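Local coordinates for putative serine protease (Human astrovirus 1, PDB 2W5E), which is the trypsin-like serine protease domain of a non-structural polyprotein and is probably responsible for cleaving that polyprotein into functional products, at residues A[32-35]-A[36-40]; A[46-50]-A[51-55]; A[69-72]-A[73-77]. All coordinates share one frame; numbering follows the deposited sequence.

How the interactions relate
All three contacts belong to the first of the two six-stranded antiparallel barrels of this chymotrypsin-like fold. Interaction 1 is the most buried. It joins strand 31-35 to the short helix that carries the catalytic H37. Interaction 2 is the partly buried hairpin of strands 44-49 and 52-60, and interaction 3 is a surface turn after strand 66-70. Strands 31-35 and 66-70 are neighbours, and I32 packs on P72. Interactions 2 and 3 meet where Y49 and Y54 touch L75. Small apolar side chains dominate interaction 1, paired backbone bonds interaction 2, and a single turn bond interaction 3. Cadmium ions bind at interactions 2 and 3.

Interaction 1: A[32-35]-A[36-40]; sequences IVTA and AHVVG
T34 and V38 meet obliquely where strand 31-35 runs into helix 36-39. T34 OG1 lies 3.5 Å from V38 CB and almost as near to its CG1 methyl. The T34 hydroxyl is anti to its own backbone N, with chi1 at -167°. This places OG1 against V38 and leaves CG2 for V39, whose CG2 methyl is 3.8 Å from T34 CG2. One threonine thus serves two successive helix residues with its two branches. Its polar partner is T24 O, to which OG1 is hydrogen-bonded.

A35 is the N-cap residue. Its carbonyl accepts the V38 N-H, with V38 N 3.0 Å from A35 O. The donor stands above the carbonyl plane, and the bond is bent, with 142° at the hydrogen. The A35 methyl packs against V38 CG2 at 4.1 Å. It also approaches the H37 ring obliquely, with A35 CB 4.0 Å from H37 ND1. H37 CG sits between the backbone N and the carbonyl carbon, with chi1 at 77°. This rotation turns the imidazole back beside A35. H37 NE2 is hydrogen-bonded to S127 OG. The contact thus holds H37 of the catalytic triad beside S127, and A36 is hydrogen-bonded through its backbone to D65, the third member.

The strand end is paired with strand 66-70 on one edge and strand 21-28 on the other. V39 packs on A67 and I69 of strand 66-70, and V38 on I16 of strand 13-18.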
loop_
_atom_site.group_PDB
_atom_site.type_symbol
_atom_site.label_atom_id
_atom_site.label_comp_id
_atom_site.label_asym_id
_atom_site.label_seq_id
_atom_site.Cartn_x
_atom_site.Cartn_y
_atom_site.Cartn_z
ATOM N N ILE A 32 -3.406 -24.359 2.326
ATOM C CA ILE A 32 -4.580 -24.009 3.101
ATOM C C ILE A 32 -4.496 -24.857 4.373
ATOM O O ILE A 32 -4.397 -26.093 4.305
ATOM C CB ILE A 32 -5.891 -24.291 2.330
ATOM C CG1 ILE A 32 -5.942 -23.467 1.038
ATOM C CG2 ILE A 32 -7.110 -24.019 3.221
ATOM C CD1 ILE A 32 -7.063 -23.843 0.077
ATOM N N VAL A 33 -4.508 -24.188 5.524
ATOM C CA VAL A 33 -4.377 -24.849 6.822
ATOM C C VAL A 33 -5.746 -24.925 7.502
ATOM O O VAL A 33 -6.522 -23.969 7.451
ATOM C CB VAL A 33 -3.358 -24.107 7.745
ATOM C CG1 VAL A 33 -3.058 -24.918 9.006
ATOM C CG2 VAL A 33 -2.055 -23.807 6.999
ATOM N N THR A 34 -6.040 -26.069 8.117
ATOM C CA THR A 34 -7.278 -26.242 8.895
ATOM C C THR A 34 -7.076 -27.262 10.022
ATOM O O THR A 34 -5.958 -27.740 10.233
ATOM C CB THR A 34 -8.494 -26.600 7.986
ATOM O OG1 THR A 34 -9.717 -26.468 8.724
ATOM C CG2 THR A 34 -8.376 -28.022 7.412
ATOM N N ALA A 35 -8.144 -27.566 10.758
ATOM C CA ALA A 35 -8.106 -28.595 11.799
ATOM C C ALA A 35 -8.297 -29.974 11.169
ATOM O O ALA A 35 -9.029 -30.116 10.189
ATOM C CB ALA A 35 -9.177 -28.334 12.851
ATOM N N ALA A 36 -7.644 -30.984 11.735
ATOM C CA ALA A 36 -7.725 -32.346 11.206
ATOM C C ALA A 36 -9.167 -32.833 11.032
ATOM O O ALA A 36 -9.499 -33.434 10.010
ATOM C CB ALA A 36 -6.928 -33.307 12.069
ATOM N N HIS A 37 -10.028 -32.557 12.010
ATOM C CA HIS A 37 -11.409 -33.055 11.953
ATOM C C HIS A 37 -12.303 -32.359 10.916
ATOM O O HIS A 37 -13.373 -32.863 10.584
ATOM C CB HIS A 37 -12.062 -33.094 13.343
ATOM C CG HIS A 37 -12.496 -31.758 13.859
ATOM N ND1 HIS A 37 -11.674 -30.947 14.612
ATOM C CD2 HIS A 37 -13.677 -31.105 13.754
ATOM C CE1 HIS A 37 -12.326 -29.846 14.939
ATOM N NE2 HIS A 37 -13.545 -29.919 14.433
ATOM N N VAL A 38 -11.860 -31.211 10.405
ATOM C CA VAL A 38 -12.564 -30.528 9.312
ATOM C C VAL A 38 -12.380 -31.304 8.000
ATOM O O VAL A 38 -13.307 -31.424 7.195
ATOM C CB VAL A 38 -12.077 -29.061 9.158
ATOM C CG1 VAL A 38 -12.642 -28.414 7.896
ATOM C CG2 VAL A 38 -12.453 -28.253 10.387
ATOM N N VAL A 39 -11.176 -31.830 7.814
ATOM C CA VAL A 39 -10.826 -32.631 6.645
ATOM C C VAL A 39 -11.383 -34.061 6.769
ATOM O O VAL A 39 -11.893 -34.625 5.793
ATOM C CB VAL A 39 -9.286 -32.611 6.432
ATOM C CG1 VAL A 39 -8.784 -33.868 5.771
ATOM C CG2 VAL A 39 -8.877 -31.365 5.648
ATOM N N GLY A 40 -11.298 -34.624 7.975
ATOM C CA GLY A 40 -11.765 -35.986 8.245
ATOM C C GLY A 40 -11.043 -37.011 7.389
ATOM O O GLY A 40 -9.815 -36.996 7.298
#

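Interaction 2: A[46-50]-A[51-55]; sequences NVCYE and GLMYE. With CD (cadmium ion), chain R; CD (cadmium ion), chain M.
M53 is bent at chi2 (-87°) and chi3, which folds its thioether back over the facing strand of an antiparallel beta hairpin. M53 SD reaches C48 CB at 3.7 Å, and M53 CE crosses to N46 CB at 3.8 Å. N46, C48 and M53 share this face, and N46 ND2 is hydrogen-bonded to D17 OD2. The strands are joined by a type I' turn from Y49 to L52, with E50 and G51 at its corners.

Two hydrogen-bonded pairs hold the backbone. V47 and Y54 exchange bonds of 2.7 Å, V47 N to Y54 O and Y54 N to V47 O. Y49 and L52 form the other pair, beside the turn. On the face of V47, Y49, L52 and Y54, the Y54 ring turns its edge to V47 O, and Y49 CB packs on Y54 CE2. Y49 OH is hydrogen-bonded to G11 O and T78 N.

One cadmium ion is bound by C48 SG, on the strand, and by H2 of a neighbouring subunit, in a probable histidine tag. Another, at the turn, is chelated by both E50 oxygens, with histidines of two other subunits. A water donates to Y49 O at 2.7 Å and is 2.8 Å from Y54 OH.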
loop_
_atom_site.group_PDB
_atom_site.type_symbol
_atom_site.label_atom_id
_atom_site.label_comp_id
_atom_site.label_asym_id
_atom_site.label_seq_id
_atom_site.Cartn_x
_atom_site.Cartn_y
_atom_site.Cartn_z
ATOM N N ASN A 46 -13.680 -29.750 -0.837
ATOM C CA ASN A 46 -14.086 -28.534 -1.517
ATOM C C ASN A 46 -13.618 -27.313 -0.726
ATOM O O ASN A 46 -13.665 -27.303 0.507
ATOM C CB ASN A 46 -15.603 -28.496 -1.715
ATOM C CG ASN A 46 -16.097 -29.543 -2.707
ATOM O OD1 ASN A 46 -15.406 -29.885 -3.669
ATOM N ND2 ASN A 46 -17.308 -30.042 -2.480
ATOM N N VAL A 47 -13.140 -26.309 -1.448
ATOM C CA VAL A 47 -12.728 -25.036 -0.855
ATOM C C VAL A 47 -13.547 -23.944 -1.518
ATOM O O VAL A 47 -13.630 -23.887 -2.738
ATOM C CB VAL A 47 -11.216 -24.755 -1.060
ATOM C CG1 VAL A 47 -10.842 -23.381 -0.504
ATOM C CG2 VAL A 47 -10.363 -25.846 -0.424
ATOM N N CYS A 48 -14.171 -23.092 -0.714
ATOM C CA CYS A 48 -14.945 -21.983 -1.246
ATOM C C CYS A 48 -14.241 -20.669 -0.924
ATOM O O CYS A 48 -13.925 -20.402 0.236
ATOM C CB CYS A 48 -16.356 -21.988 -0.666
ATOM S SG CYS A 48 -17.433 -20.783 -1.440
ATOM N N TYR A 49 -13.984 -19.868 -1.956
ATOM C CA TYR A 49 -13.319 -18.570 -1.796
ATOM C C TYR A 49 -13.908 -17.553 -2.758
ATOM O O TYR A 49 -13.991 -17.801 -3.973
ATOM C CB TYR A 49 -11.811 -18.695 -2.005
ATOM C CG TYR A 49 -11.021 -17.439 -1.656
ATOM C CD1 TYR A 49 -10.747 -17.111 -0.324
ATOM C CD2 TYR A 49 -10.554 -16.581 -2.655
ATOM C CE1 TYR A 49 -10.018 -15.954 0.005
ATOM C CE2 TYR A 49 -9.821 -15.424 -2.339
ATOM C CZ TYR A 49 -9.562 -15.120 -1.008
ATOM O OH TYR A 49 -8.849 -13.987 -0.683
ATOM N N GLU A 50 -14.330 -16.418 -2.203
ATOM C CA GLU A 50 -14.979 -15.348 -2.969
ATOM C C GLU A 50 -16.106 -15.879 -3.878
ATOM O O GLU A 50 -16.313 -15.399 -4.993
ATOM C CB GLU A 50 -13.936 -14.507 -3.731
ATOM C CG GLU A 50 -13.220 -13.435 -2.852
ATOM C CD GLU A 50 -14.081 -12.207 -2.592
ATOM O OE1 GLU A 50 -14.584 -11.633 -3.567
ATOM O OE2 GLU A 50 -14.296 -11.798 -1.421
ATOM N N GLY A 51 -16.829 -16.879 -3.377
ATOM C CA GLY A 51 -18.007 -17.411 -4.065
ATOM C C GLY A 51 -17.751 -18.530 -5.068
ATOM O O GLY A 51 -18.699 -19.106 -5.608
ATOM N N LEU A 52 -16.481 -18.835 -5.328
ATOM C CA LEU A 52 -16.129 -19.926 -6.236
ATOM C C LEU A 52 -15.655 -21.174 -5.480
ATOM O O LEU A 52 -14.814 -21.093 -4.587
ATOM C CB LEU A 52 -15.084 -19.471 -7.269
ATOM C CG LEU A 52 -14.570 -20.467 -8.326
ATOM C CD1 LEU A 52 -15.693 -21.089 -9.174
ATOM C CD2 LEU A 52 -13.543 -19.801 -9.228
ATOM N N MET A 53 -16.223 -22.324 -5.842
ATOM C CA MET A 53 -15.845 -23.604 -5.250
ATOM C C MET A 53 -14.709 -24.251 -6.031
ATOM O O MET A 53 -14.746 -24.309 -7.257
ATOM C CB MET A 53 -17.052 -24.542 -5.184
ATOM C CG MET A 53 -18.072 -24.147 -4.131
ATOM S SD MET A 53 -17.676 -24.850 -2.523
ATOM C CE MET A 53 -18.624 -26.367 -2.592
ATOM N N TYR A 54 -13.704 -24.726 -5.302
ATOM C CA TYR A 54 -12.553 -25.410 -5.877
ATOM C C TYR A 54 -12.416 -26.785 -5.240
ATOM O O TYR A 54 -12.714 -26.956 -4.058
ATOM C CB TYR A 54 -11.256 -24.657 -5.562
ATOM C CG TYR A 54 -11.160 -23.220 -6.026
ATOM C CD1 TYR A 54 -10.372 -22.881 -7.127
ATOM C CD2 TYR A 54 -11.809 -22.194 -5.339
ATOM C CE1 TYR A 54 -10.256 -21.558 -7.552
ATOM C CE2 TYR A 54 -11.701 -20.871 -5.755
ATOM C CZ TYR A 54 -10.916 -20.560 -6.861
ATOM O OH TYR A 54 -10.797 -19.251 -7.278
ATOM N N GLU A 55 -11.945 -27.754 -6.016
ATOM C CA GLU A 55 -11.512 -29.025 -5.454
ATOM C C GLU A 55 -10.036 -28.900 -5.101
ATOM O O GLU A 55 -9.258 -28.335 -5.869
ATOM C CB GLU A 55 -11.743 -30.177 -6.437
ATOM C CG GLU A 55 -11.427 -31.546 -5.847
ATOM C CD GLU A 55 -11.503 -32.665 -6.864
ATOM O OE1 GLU A 55 -10.664 -32.696 -7.792
ATOM O OE2 GLU A 55 -12.393 -33.527 -6.722
HETATM CD CD CD R . -15.655 -10.580 -1.621
HETATM CD CD CD M . -19.610 -20.938 0.173
HETATM O O HOH W 1 -12.305 -17.263 -6.040
#

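Interaction 3: A[69-72]-A[73-77]; sequences ITCP and GDLHP. With CD (cadmium ion), chain B.
A type I beta turn from P72 to L75 redirects the chain as it leaves strand 66-70 of the first barrel. P72 O accepts the L75 N-H, with P72 O 3.1 Å from L75 N. The donor stands well above the carbonyl plane, 64° out of it.

The side chains of the two end residues lie side by side and point the same way. P72 CB is 3.9 Å from L75 CB, and the ring's CD atom reaches towards L75 CD2. C71 adds a second apolar contact. Its sulfur is anti to the backbone N, with chi1 at -174°, and this directs SG along the chain towards L75. C71 SG comes within 4.0 Å of L75 CB and 3.6 Å of L75 O. Buried L75 also packs on F27, V47, Y49 and Y54, so the turn closes over residues of the barrel.

D74, at a turn corner, brings OD1 back beside the proline, 3.6 Å from P72 CB.

After the turn, H76 NE2 makes a weak hydrogen bond to G73 O, at 3.1 Å, and D74 O lies over one ring face. These contacts, with the metal bond at ND1, probably help to set the rotation of the ring. H76 ND1 binds a cadmium ion at 2.0 Å. H4 and H6 of one neighbouring subunit, in a probable histidine tag, and E50 of another bind the same ion. The protein is a monomer, so this bridge between copies probably belongs to the crystal. The i+3 to i bond, L75 N to P72 O, is typical of a type I beta turn.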
loop_
_atom_site.group_PDB
_atom_site.type_symbol
_atom_site.label_atom_id
_atom_site.label_comp_id
_atom_site.label_asym_id
_atom_site.label_seq_id
_atom_site.Cartn_x
_atom_site.Cartn_y
_atom_site.Cartn_z
ATOM N N ILE A 69 -3.504 -28.528 3.233
ATOM C CA ILE A 69 -4.108 -28.736 1.928
ATOM C C ILE A 69 -3.349 -27.895 0.894
ATOM O O ILE A 69 -3.093 -26.717 1.124
ATOM C CB ILE A 69 -5.604 -28.317 1.957
ATOM C CG1 ILE A 69 -6.380 -29.164 2.977
ATOM C CG2 ILE A 69 -6.229 -28.392 0.569
ATOM C CD1 ILE A 69 -7.642 -28.514 3.502
ATOM N N THR A 70 -2.984 -28.501 -0.237
ATOM C CA THR A 70 -2.348 -27.762 -1.332
ATOM C C THR A 70 -3.331 -26.743 -1.914
ATOM O O THR A 70 -4.445 -27.103 -2.306
ATOM C CB THR A 70 -1.818 -28.730 -2.428
ATOM O OG1 THR A 70 -0.847 -29.613 -1.851
ATOM C CG2 THR A 70 -1.176 -27.966 -3.587
ATOM N N CYS A 71 -2.943 -25.465 -1.930
ATOM C CA CYS A 71 -3.793 -24.437 -2.530
ATOM C C CYS A 71 -3.913 -24.691 -4.028
ATOM O O CYS A 71 -2.896 -24.867 -4.705
ATOM C CB CYS A 71 -3.265 -23.021 -2.270
ATOM S SG CYS A 71 -4.380 -21.708 -2.837
ATOM N N PRO A 72 -5.155 -24.745 -4.545
ATOM C CA PRO A 72 -5.385 -24.888 -5.982
ATOM C C PRO A 72 -4.631 -23.827 -6.782
ATOM O O PRO A 72 -4.554 -22.670 -6.358
ATOM C CB PRO A 72 -6.894 -24.686 -6.113
ATOM C CG PRO A 72 -7.435 -25.140 -4.816
ATOM C CD PRO A 72 -6.424 -24.712 -3.792
ATOM N N GLY A 73 -4.088 -24.232 -7.928
ATOM C CA GLY A 73 -3.268 -23.355 -8.766
ATOM C C GLY A 73 -3.992 -22.135 -9.299
ATOM O O GLY A 73 -3.370 -21.096 -9.540
ATOM N N ASP A 74 -5.303 -22.258 -9.476
ATOM C CA ASP A 74 -6.138 -21.164 -9.968
ATOM C C ASP A 74 -6.789 -20.321 -8.857
ATOM O O ASP A 74 -7.486 -19.345 -9.145
ATOM C CB ASP A 74 -7.199 -21.687 -10.951
ATOM C CG ASP A 74 -8.048 -22.822 -10.375
ATOM O OD1 ASP A 74 -7.597 -23.537 -9.451
ATOM O OD2 ASP A 74 -9.180 -23.001 -10.869
ATOM N N LEU A 75 -6.563 -20.710 -7.603
ATOM C CA LEU A 75 -7.030 -19.943 -6.443
ATOM C C LEU A 75 -5.951 -18.955 -5.994
ATOM O O LEU A 75 -4.917 -19.351 -5.458
ATOM C CB LEU A 75 -7.427 -20.878 -5.286
ATOM C CG LEU A 75 -7.996 -20.306 -3.969
ATOM C CD1 LEU A 75 -8.812 -19.042 -4.176
ATOM C CD2 LEU A 75 -8.827 -21.351 -3.239
ATOM N N HIS A 76 -6.217 -17.671 -6.212
ATOM C CA HIS A 76 -5.252 -16.609 -5.919
ATOM C C HIS A 76 -5.780 -15.741 -4.773
ATOM O O HIS A 76 -6.529 -14.787 -5.013
ATOM C CB HIS A 76 -4.968 -15.760 -7.177
ATOM C CG HIS A 76 -4.626 -16.568 -8.397
ATOM N ND1 HIS A 76 -4.969 -16.171 -9.676
ATOM C CD2 HIS A 76 -3.981 -17.751 -8.528
ATOM C CE1 HIS A 76 -4.554 -17.086 -10.537
ATOM N NE2 HIS A 76 -3.947 -18.050 -9.868
ATOM N N PRO A 77 -5.415 -16.089 -3.519
ATOM C CA PRO A 77 -5.962 -15.387 -2.365
ATOM C C PRO A 77 -5.377 -13.986 -2.253
ATOM O O PRO A 77 -4.230 -13.766 -2.631
ATOM C CB PRO A 77 -5.508 -16.248 -1.181
ATOM C CG PRO A 77 -4.272 -16.903 -1.643
ATOM C CD PRO A 77 -4.459 -17.138 -3.119
HETATM CD CD CD B . -5.889 -14.564 -10.521
#